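Local atomic coordinates of toxin-like protein (Paenibacillus larvae subsp. larvae BRL-230010, PDB entry 5DZQ), a protein that probably transfers ADP-ribose from NAD+ to a target protein, as a C3-like mono-ADP-ribosyltransferase toxin. Residues K30-K35 and G167-I172; E89-Y94 and Y179-P184; G103-N108 and R125-G130. All coordinates share one frame; numbering follows the deposited sequence.

How the interactions relate
Interactions 1 and 2 are neighbours, with centres about 12 Å apart. They share the three-stranded antiparallel sheet, because strands 167-170 and 179-183 pair side by side. Gly167 O probably accepts a hydrogen bond from Leu182 N at 2.8 Å. A salt bridge of 2.6 Å joins Lys171 NZ to Glu180 OE2. Gln178 and Glu180 match the Q-x-E signature of C3-like toxins, so segment 179-184 probably carries the glutamate of that motif, and interaction 1 lies on the neighbouring strand. Interaction 3 lies on the other side of the chain's centre. Its centre is about 34 Å from that of interaction 1 and about 25 Å from that of interaction 2, and it touches neither.

Interaction 1. Residues K30-K35 and G167-I172; sequences KAWEKK and GYVDKI
Trp32 lays its indole on the backbone of Gly167 and brings one ring edge up to Val169. These three residues supply most of the 130 Å² buried between the segments. Helix 30-35 runs almost at a right angle to strand 167-170. Their axes come within 8.2 Å, at 94°. The strand is an edge strand of the three-stranded antiparallel sheet, and the N-terminal helix packs against it.

The indole reaches the strand because CG of Trp32 stands anti to the backbone N (chi1 -176°). Gly167 CA sits over one face of the six-membered ring, 3.8 Å from its centroid and 24° off the normal. This is a CH-pi contact, displaced somewhat toward the rim of the ring. Gly167 carries no side chain, which lets the ring settle directly on the main chain.

Two further groups meet the same ring at its edge, close to its plane. Tyr168 O lies 3.5 Å from Trp32 CE3. Val169 CG1 touches Trp32 CZ3 at 3.8 Å, an apolar contact. The same valine also packs on Val44 and Thr48 of helix 38-49, so it joins two helices to the strand. The tyrosine ring of Tyr168 leads away from the helix and packs on Leu181.

The indole NE1 has its own partner, the carbonyl O of Ala81. That bond fixes the nitrogen side of the ring, while the benzene side rests on the strand.

The contact is therefore made by dispersion and CH-pi forces, with a weak electrostatic share likely where Tyr168 O faces the ring edge. The polar nitrogen of the buried tryptophan is satisfied by Ala81.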
loop_
_atom_site.group_PDB
_atom_site.type_symbol
_atom_site.label_atom_id
_atom_site.label_comp_id
_atom_site.label_asym_id
_atom_site.label_seq_id
_atom_site.Cartn_x
_atom_site.Cartn_y
_atom_site.Cartn_z
ATOM N N LYS B 30 17.900 17.357 0.740
ATOM C CA LYS B 30 19.185 17.576 0.086
ATOM C C LYS B 30 20.362 17.349 1.033
ATOM O O LYS B 30 21.389 16.800 0.637
ATOM C CB LYS B 30 19.255 18.993 -0.488
ATOM C CG LYS B 30 18.267 19.284 -1.615
ATOM C CD LYS B 30 18.838 18.917 -2.985
ATOM C CE LYS B 30 18.356 17.548 -3.450
ATOM N NZ LYS B 30 19.028 17.111 -4.707
ATOM N N ALA B 31 20.212 17.785 2.278
ATOM C CA ALA B 31 21.278 17.653 3.269
ATOM C C ALA B 31 21.578 16.189 3.568
ATOM O O ALA B 31 22.739 15.783 3.675
ATOM C CB ALA B 31 20.902 18.384 4.549
ATOM N N TRP B 32 20.521 15.398 3.714
ATOM C CA TRP B 32 20.675 13.969 3.967
ATOM C C TRP B 32 21.303 13.286 2.759
ATOM O O TRP B 32 22.250 12.507 2.896
ATOM C CB TRP B 32 19.321 13.342 4.305
ATOM C CG TRP B 32 19.373 11.880 4.679
ATOM C CD1 TRP B 32 20.377 11.224 5.344
ATOM C CD2 TRP B 32 18.369 10.905 4.408
ATOM N NE1 TRP B 32 20.051 9.893 5.500
ATOM C CE2 TRP B 32 18.822 9.675 4.935
ATOM C CE3 TRP B 32 17.126 10.951 3.768
ATOM C CZ2 TRP B 32 18.072 8.507 4.842
ATOM C CZ3 TRP B 32 16.389 9.794 3.676
ATOM C CH2 TRP B 32 16.861 8.585 4.210
ATOM N N GLU B 33 20.785 13.602 1.576
ATOM C CA GLU B 33 21.271 13.009 0.330
ATOM C C GLU B 33 22.781 13.208 0.147
ATOM O O GLU B 33 23.475 12.322 -0.356
ATOM C CB GLU B 33 20.515 13.595 -0.864
ATOM C CG GLU B 33 20.870 12.960 -2.198
ATOM C CD GLU B 33 20.347 13.752 -3.384
ATOM O OE1 GLU B 33 20.077 14.962 -3.228
ATOM O OE2 GLU B 33 20.209 13.162 -4.475
ATOM N N LYS B 34 23.287 14.364 0.566
ATOM C CA LYS B 34 24.716 14.651 0.436
ATOM C C LYS B 34 25.553 13.779 1.365
ATOM O O LYS B 34 26.732 13.535 1.108
ATOM C CB LYS B 34 25.003 16.129 0.709
ATOM C CG LYS B 34 24.447 17.074 -0.347
ATOM C CD LYS B 34 24.861 18.520 -0.084
ATOM C CE LYS B 34 23.808 19.510 -0.589
ATOM N NZ LYS B 34 23.622 19.449 -2.064
ATOM N N LYS B 35 24.938 13.296 2.439
ATOM C CA LYS B 35 25.637 12.445 3.396
ATOM C C LYS B 35 25.639 10.978 2.984
ATOM O O LYS B 35 26.392 10.181 3.535
ATOM C CB LYS B 35 25.011 12.579 4.789
ATOM C CG LYS B 35 25.359 13.870 5.529
ATOM C CD LYS B 35 25.050 13.743 7.018
ATOM C CE LYS B 35 25.620 14.905 7.823
ATOM N NZ LYS B 35 24.787 16.144 7.752
ATOM N N GLY B 167 14.580 10.740 7.866
ATOM C CA GLY B 167 14.997 11.302 6.595
ATOM C C GLY B 167 13.827 11.573 5.669
ATOM O O GLY B 167 12.884 10.781 5.597
ATOM N N TYR B 168 13.874 12.707 4.974
ATOM C CA TYR B 168 12.855 12.997 3.971
ATOM C C TYR B 168 13.118 12.202 2.702
ATOM O O TYR B 168 14.255 12.125 2.225
ATOM C CB TYR B 168 12.815 14.491 3.668
ATOM C CG TYR B 168 12.246 15.314 4.807
ATOM C CD1 TYR B 168 13.053 15.739 5.859
ATOM C CD2 TYR B 168 10.898 15.656 4.836
ATOM C CE1 TYR B 168 12.531 16.495 6.914
ATOM C CE2 TYR B 168 10.372 16.415 5.878
ATOM C CZ TYR B 168 11.189 16.828 6.908
ATOM O OH TYR B 168 10.654 17.572 7.938
ATOM N N VAL B 169 12.063 11.611 2.156
ATOM C CA VAL B 169 12.170 10.819 0.941
ATOM C C VAL B 169 11.157 11.269 -0.107
ATOM O O VAL B 169 10.157 11.907 0.224
ATOM C CB VAL B 169 11.958 9.334 1.241
ATOM C CG1 VAL B 169 13.012 8.844 2.229
ATOM C CG2 VAL B 169 10.558 9.107 1.800
ATOM N N ASP B 170 11.421 10.941 -1.370
ATOM C CA ASP B 170 10.464 11.193 -2.442
ATOM C C ASP B 170 9.216 10.350 -2.224
ATOM O O ASP B 170 9.310 9.153 -1.959
ATOM C CB ASP B 170 11.083 10.886 -3.808
ATOM C CG ASP B 170 12.272 11.780 -4.125
ATOM O OD1 ASP B 170 12.052 12.953 -4.485
ATOM O OD2 ASP B 170 13.425 11.308 -4.015
ATOM N N LYS B 171 8.046 10.973 -2.304
ATOM C CA LYS B 171 6.800 10.228 -2.147
ATOM C C LYS B 171 6.569 9.417 -3.416
ATOM O O LYS B 171 6.888 9.875 -4.511
ATOM C CB LYS B 171 5.622 11.173 -1.875
ATOM C CG LYS B 171 4.332 10.484 -1.423
ATOM C CD LYS B 171 3.248 11.515 -1.090
ATOM C CE LYS B 171 2.119 10.918 -0.265
ATOM N NZ LYS B 171 2.461 10.863 1.184
ATOM N N ILE B 172 6.044 8.206 -3.273
ATOM C CA ILE B 172 5.772 7.374 -4.448
ATOM C C ILE B 172 4.326 7.536 -4.922
ATOM O O ILE B 172 3.785 6.661 -5.597
ATOM C CB ILE B 172 6.053 5.877 -4.177
ATOM C CG1 ILE B 172 5.218 5.375 -2.996
ATOM C CG2 ILE B 172 7.536 5.650 -3.921
ATOM C CD1 ILE B 172 5.227 3.876 -2.839
#

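Interaction 2. Residues E89-Y94 and Y179-P184; sequences ETVQVY and YELLLP
Leu181 projects from strand 179-183 to meet Val91 and Val93 of strand 91-94. The nearest approach of the backbones is between Val93 and Leu181, with CA atoms 7.6 Å apart. The strands are therefore not paired, and they meet through side chains alone.

The leucine can be followed outward from its backbone. Leu181 CB points toward the other strand and lies 4.2 Å from Val93 CG1. A chi1 of -174° turns CG away from the backbone N and carries the branches across the gap. The branches then part. Leu181 CD1 turns back within its own sheet and packs on Gly167 O at 3.5 Å. CD2 goes forward to the valines. Leu181 CD2 meets Val91 CG2 at 3.8 Å and Val93 CG1 at 3.9 Å.

The two valines have nearly the same chi1 but offer different methyls. Val91 CG2 and Val93 CG1 lie side by side, and Leu181 CD2 rests against both. The side chains of Val93 and Leu181 cross at about a right angle, while that of Val91 meets the leucine at a slant. Both valines point toward Leu181, and Gln92 between them points away, as expected for alternation along a strand. The buried surface is 106 Å², and the contact is wholly apolar.

Each strand has its backbone partners in its own sheet. Val91 and Val93 bond to Val160 and Leu158 of strand 154-160. Leu181 bonds to Thr141 of strand 139-142. Tyr168 of strand 167-170 also packs on Val91.

The leucine thus joins the middle strand of the three-stranded antiparallel sheet to an outermost strand of the five-stranded mixed sheet. Two such sheets packed together form the core of the ADP-ribosyltransferase fold, whose NAD cleft lies nearby in related toxins.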
loop_
_atom_site.group_PDB
_atom_site.type_symbol
_atom_site.label_atom_id
_atom_site.label_comp_id
_atom_site.label_asym_id
_atom_site.label_seq_id
_atom_site.Cartn_x
_atom_site.Cartn_y
_atom_site.Cartn_z
ATOM N N GLU B 89 14.355 20.276 13.049
ATOM C CA GLU B 89 13.450 20.816 14.062
ATOM C C GLU B 89 12.333 19.823 14.353
ATOM O O GLU B 89 12.163 18.849 13.629
ATOM C CB GLU B 89 12.868 22.159 13.616
ATOM C CG GLU B 89 13.656 23.367 14.130
ATOM C CD GLU B 89 13.148 24.686 13.578
ATOM O OE1 GLU B 89 11.949 24.763 13.230
ATOM O OE2 GLU B 89 13.950 25.643 13.487
ATOM N N THR B 90 11.577 20.056 15.420
ATOM C CA THR B 90 10.452 19.176 15.723
ATOM C C THR B 90 9.372 19.328 14.657
ATOM O O THR B 90 9.078 20.438 14.235
ATOM C CB THR B 90 9.870 19.477 17.111
ATOM O OG1 THR B 90 10.874 19.219 18.095
ATOM C CG2 THR B 90 8.663 18.596 17.396
ATOM N N VAL B 91 8.805 18.214 14.198
ATOM C CA VAL B 91 7.775 18.263 13.160
ATOM C C VAL B 91 6.577 17.381 13.496
ATOM O O VAL B 91 6.702 16.394 14.229
ATOM C CB VAL B 91 8.327 17.819 11.791
ATOM C CG1 VAL B 91 9.486 18.694 11.367
ATOM C CG2 VAL B 91 8.751 16.368 11.844
ATOM N N GLN B 92 5.417 17.746 12.959
ATOM C CA GLN B 92 4.227 16.893 13.023
ATOM C C GLN B 92 4.030 16.136 11.716
ATOM O O GLN B 92 4.033 16.735 10.650
ATOM C CB GLN B 92 2.973 17.718 13.314
ATOM C CG GLN B 92 2.953 18.386 14.665
ATOM C CD GLN B 92 2.238 17.561 15.721
ATOM O OE1 GLN B 92 1.295 16.817 15.421
ATOM N NE2 GLN B 92 2.678 17.694 16.966
ATOM N N VAL B 93 3.856 14.820 11.790
ATOM C CA VAL B 93 3.562 14.041 10.596
ATOM C C VAL B 93 2.360 13.156 10.868
ATOM O O VAL B 93 1.882 13.091 12.001
ATOM C CB VAL B 93 4.767 13.191 10.157
ATOM C CG1 VAL B 93 5.922 14.108 9.755
ATOM C CG2 VAL B 93 5.196 12.257 11.287
ATOM N N TYR B 94 1.857 12.490 9.831
ATOM C CA TYR B 94 0.678 11.649 10.001
ATOM C C TYR B 94 0.694 10.406 9.123
ATOM O O TYR B 94 1.431 10.347 8.132
ATOM C CB TYR B 94 -0.597 12.451 9.720
ATOM C CG TYR B 94 -0.894 12.715 8.266
ATOM C CD1 TYR B 94 -0.361 13.818 7.611
ATOM C CD2 TYR B 94 -1.737 11.876 7.554
ATOM C CE1 TYR B 94 -0.653 14.056 6.273
ATOM C CE2 TYR B 94 -2.025 12.110 6.233
ATOM C CZ TYR B 94 -1.484 13.200 5.603
ATOM O OH TYR B 94 -1.798 13.434 4.289
ATOM N N TYR B 179 7.075 14.932 -0.718
ATOM C CA TYR B 179 7.940 14.219 0.225
ATOM C C TYR B 179 7.190 13.489 1.328
ATOM O O TYR B 179 6.095 13.876 1.717
ATOM C CB TYR B 179 8.924 15.180 0.890
ATOM C CG TYR B 179 9.891 15.855 -0.050
ATOM C CD1 TYR B 179 10.884 15.131 -0.689
ATOM C CD2 TYR B 179 9.824 17.223 -0.278
ATOM C CE1 TYR B 179 11.775 15.746 -1.543
ATOM C CE2 TYR B 179 10.711 17.847 -1.128
ATOM C CZ TYR B 179 11.686 17.105 -1.759
ATOM O OH TYR B 179 12.576 17.721 -2.610
ATOM N N GLU B 180 7.816 12.439 1.842
ATOM C CA GLU B 180 7.378 11.800 3.067
ATOM C C GLU B 180 8.553 11.814 4.041
ATOM O O GLU B 180 9.701 12.048 3.637
ATOM C CB GLU B 180 6.912 10.360 2.811
ATOM C CG GLU B 180 5.633 10.260 1.983
ATOM C CD GLU B 180 5.008 8.871 1.997
ATOM O OE1 GLU B 180 5.647 7.927 2.497
ATOM O OE2 GLU B 180 3.866 8.720 1.513
ATOM N N LEU B 181 8.268 11.571 5.314
ATOM C CA LEU B 181 9.314 11.485 6.314
ATOM C C LEU B 181 9.440 10.029 6.757
ATOM O O LEU B 181 8.464 9.397 7.184
ATOM C CB LEU B 181 9.023 12.404 7.499
ATOM C CG LEU B 181 10.139 12.487 8.547
ATOM C CD1 LEU B 181 11.456 12.997 7.944
ATOM C CD2 LEU B 181 9.725 13.356 9.721
ATOM N N LEU B 182 10.648 9.493 6.637
ATOM C CA LEU B 182 10.885 8.082 6.893
ATOM C C LEU B 182 11.603 7.920 8.216
ATOM O O LEU B 182 12.677 8.478 8.422
ATOM C CB LEU B 182 11.705 7.454 5.761
ATOM C CG LEU B 182 12.095 5.990 5.963
ATOM C CD1 LEU B 182 10.843 5.109 6.038
ATOM C CD2 LEU B 182 13.004 5.540 4.829
ATOM N N LEU B 183 11.004 7.167 9.125
ATOM C CA LEU B 183 11.619 6.970 10.429
ATOM C C LEU B 183 12.206 5.566 10.517
ATOM O O LEU B 183 11.770 4.667 9.795
ATOM C CB LEU B 183 10.599 7.212 11.552
ATOM C CG LEU B 183 10.518 8.658 12.060
ATOM C CD1 LEU B 183 9.836 9.550 11.044
ATOM C CD2 LEU B 183 9.825 8.748 13.411
ATOM N N PRO B 184 13.223 5.378 11.389
ATOM C CA PRO B 184 13.831 4.057 11.573
ATOM C C PRO B 184 12.820 2.962 11.934
ATOM O O PRO B 184 11.756 3.226 12.506
ATOM C CB PRO B 184 14.805 4.276 12.744
ATOM C CG PRO B 184 15.150 5.725 12.681
ATOM C CD PRO B 184 13.914 6.423 12.169
#

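Interaction 3. Residues G103-N108 and R125-G130; sequences GKEFQN and RDEYQG
Phe106 and Glu127 touch although their CA atoms are 11.5 Å apart, so only long side chains bridge the two segments. The segments flank a short beta hairpin, 111-112 with 115-116, in the ADP-ribosyltransferase fold. Residues 104-107 make a weakly bonded helical turn. Its firmest bond runs from Gln107 N to Gly103 O, at 2.9 Å. The other segment is the end of helix 118-128. Gln129 is the first residue beyond it to leave helical angles.

Phe106 is buried. Its ring also packs on Leu120, Lys123 and Leu124 of helix 118-128. The short turn is thus laid against the longer helix, and Glu127 adds to this from the helix end. The Glu127 chain runs outward in an extended form, and a chi1 of -169° sends it out past the carbonyl carbon. Its carboxylate reaches the edge of the phenyl ring near the ring plane, with the two planes 70° apart.

Glu105 comes from the opposite direction. Its OE1 stands over one face of the Phe106 ring, toward the rim. The two carboxylates are like charges near each other, with planes 47° apart. The pair may be mildly repulsive, or one acid may be easier to protonate. Just beyond the turn, Asn108 bonds Lys68 of the second subunit.

The whole contact buries 82 Å² and converges on one oxygen: Glu127 OE2 lies 4.0 Å from both Phe106 CE2 and Glu105 OE2.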
loop_
_atom_site.group_PDB
_atom_site.type_symbol
_atom_site.label_atom_id
_atom_site.label_comp_id
_atom_site.label_asym_id
_atom_site.label_seq_id
_atom_site.Cartn_x
_atom_site.Cartn_y
_atom_site.Cartn_z
ATOM N N GLY B 103 -5.344 -5.600 15.487
ATOM C CA GLY B 103 -5.441 -7.030 15.752
ATOM C C GLY B 103 -6.820 -7.609 15.472
ATOM O O GLY B 103 -7.769 -6.868 15.220
ATOM N N LYS B 104 -6.936 -8.937 15.536
ATOM C CA LYS B 104 -8.142 -9.625 15.069
ATOM C C LYS B 104 -9.389 -9.322 15.891
ATOM O O LYS B 104 -10.488 -9.233 15.342
ATOM C CB LYS B 104 -7.914 -11.141 15.045
ATOM C CG LYS B 104 -7.126 -11.649 13.841
ATOM C CD LYS B 104 -7.120 -13.180 13.797
ATOM C CE LYS B 104 -6.351 -13.708 12.590
ATOM N NZ LYS B 104 -6.266 -15.199 12.596
ATOM N N GLU B 105 -9.228 -9.172 17.201
ATOM C CA GLU B 105 -10.386 -8.952 18.070
ATOM C C GLU B 105 -11.070 -7.626 17.782
ATOM O O GLU B 105 -12.294 -7.523 17.847
ATOM C CB GLU B 105 -9.981 -9.014 19.545
ATOM C CG GLU B 105 -8.813 -8.128 19.926
ATOM C CD GLU B 105 -8.672 -7.976 21.428
ATOM O OE1 GLU B 105 -9.673 -8.199 22.146
ATOM O OE2 GLU B 105 -7.560 -7.636 21.889
ATOM N N PHE B 106 -10.279 -6.612 17.456
ATOM C CA PHE B 106 -10.828 -5.285 17.215
ATOM C C PHE B 106 -11.150 -5.057 15.744
ATOM O O PHE B 106 -12.071 -4.311 15.416
ATOM C CB PHE B 106 -9.855 -4.208 17.700
ATOM C CG PHE B 106 -9.624 -4.219 19.187
ATOM C CD1 PHE B 106 -10.631 -3.845 20.061
ATOM C CD2 PHE B 106 -8.393 -4.580 19.706
ATOM C CE1 PHE B 106 -10.420 -3.851 21.432
ATOM C CE2 PHE B 106 -8.173 -4.585 21.073
ATOM C CZ PHE B 106 -9.188 -4.220 21.937
ATOM N N GLN B 107 -10.398 -5.717 14.870
ATOM C CA GLN B 107 -10.423 -5.424 13.441
ATOM C C GLN B 107 -11.822 -5.343 12.830
ATOM O O GLN B 107 -12.125 -4.400 12.107
ATOM C CB GLN B 107 -9.604 -6.462 12.680
ATOM C CG GLN B 107 -9.521 -6.181 11.201
ATOM C CD GLN B 107 -8.606 -7.140 10.482
ATOM O OE1 GLN B 107 -7.596 -7.584 11.029
ATOM N NE2 GLN B 107 -8.957 -7.472 9.246
ATOM N N ASN B 108 -12.682 -6.310 13.122
ATOM C CA ASN B 108 -14.017 -6.295 12.533
ATOM C C ASN B 108 -15.113 -5.892 13.512
ATOM O O ASN B 108 -16.279 -5.760 13.133
ATOM C CB ASN B 108 -14.336 -7.662 11.933
ATOM C CG ASN B 108 -13.482 -7.973 10.721
ATOM O OD1 ASN B 108 -12.677 -8.903 10.736
ATOM N ND2 ASN B 108 -13.649 -7.183 9.663
ATOM N N ARG B 125 -8.958 2.004 23.929
ATOM C CA ARG B 125 -8.303 3.189 24.478
ATOM C C ARG B 125 -7.571 2.888 25.790
ATOM O O ARG B 125 -6.427 3.294 25.968
ATOM C CB ARG B 125 -9.322 4.311 24.683
ATOM C CG ARG B 125 -8.704 5.685 24.922
ATOM C CD ARG B 125 -9.780 6.748 25.087
ATOM N NE ARG B 125 -10.835 6.283 25.980
ATOM C CZ ARG B 125 -11.875 7.016 26.364
ATOM N NH1 ARG B 125 -12.002 8.267 25.934
ATOM N NH2 ARG B 125 -12.787 6.498 27.179
ATOM N N ASP B 126 -8.232 2.182 26.706
ATOM C CA ASP B 126 -7.593 1.768 27.958
ATOM C C ASP B 126 -6.370 0.904 27.689
ATOM O O ASP B 126 -5.346 1.018 28.362
ATOM C CB ASP B 126 -8.578 1.008 28.844
ATOM C CG ASP B 126 -9.545 1.930 29.560
ATOM O OD1 ASP B 126 -9.152 3.076 29.864
ATOM O OD2 ASP B 126 -10.693 1.510 29.818
ATOM N N GLU B 127 -6.485 0.047 26.686
ATOM C CA GLU B 127 -5.394 -0.827 26.307
ATOM C C GLU B 127 -4.240 -0.034 25.697
ATOM O O GLU B 127 -3.084 -0.411 25.842
ATOM C CB GLU B 127 -5.899 -1.891 25.328
ATOM C CG GLU B 127 -4.924 -3.021 25.047
ATOM C CD GLU B 127 -5.631 -4.314 24.665
ATOM O OE1 GLU B 127 -6.646 -4.654 25.316
ATOM O OE2 GLU B 127 -5.174 -4.988 23.714
ATOM N N TYR B 128 -4.554 1.080 25.039
ATOM C CA TYR B 128 -3.568 1.800 24.224
ATOM C C TYR B 128 -3.051 3.116 24.815
ATOM O O TYR B 128 -1.846 3.378 24.799
ATOM C CB TYR B 128 -4.162 2.091 22.842
ATOM C CG TYR B 128 -3.770 1.106 21.762
ATOM C CD1 TYR B 128 -3.687 -0.256 22.028
ATOM C CD2 TYR B 128 -3.503 1.541 20.469
ATOM C CE1 TYR B 128 -3.332 -1.155 21.032
ATOM C CE2 TYR B 128 -3.151 0.652 19.469
ATOM C CZ TYR B 128 -3.066 -0.694 19.755
ATOM O OH TYR B 128 -2.717 -1.576 18.755
ATOM N N GLN B 129 -3.955 3.951 25.318
ATOM C CA GLN B 129 -3.593 5.319 25.688
ATOM C C GLN B 129 -2.638 5.386 26.881
ATOM O O GLN B 129 -2.825 4.701 27.884
ATOM C CB GLN B 129 -4.852 6.140 25.986
ATOM C CG GLN B 129 -4.588 7.632 26.124
ATOM C CD GLN B 129 -5.854 8.447 26.274
ATOM O OE1 GLN B 129 -6.665 8.534 25.350
ATOM N NE2 GLN B 129 -6.028 9.059 27.440
ATOM N N GLY B 130 -1.612 6.219 26.754
ATOM C CA GLY B 130 -0.653 6.433 27.822
ATOM C C GLY B 130 0.536 5.499 27.734
ATOM O O GLY B 130 1.511 5.644 28.473
#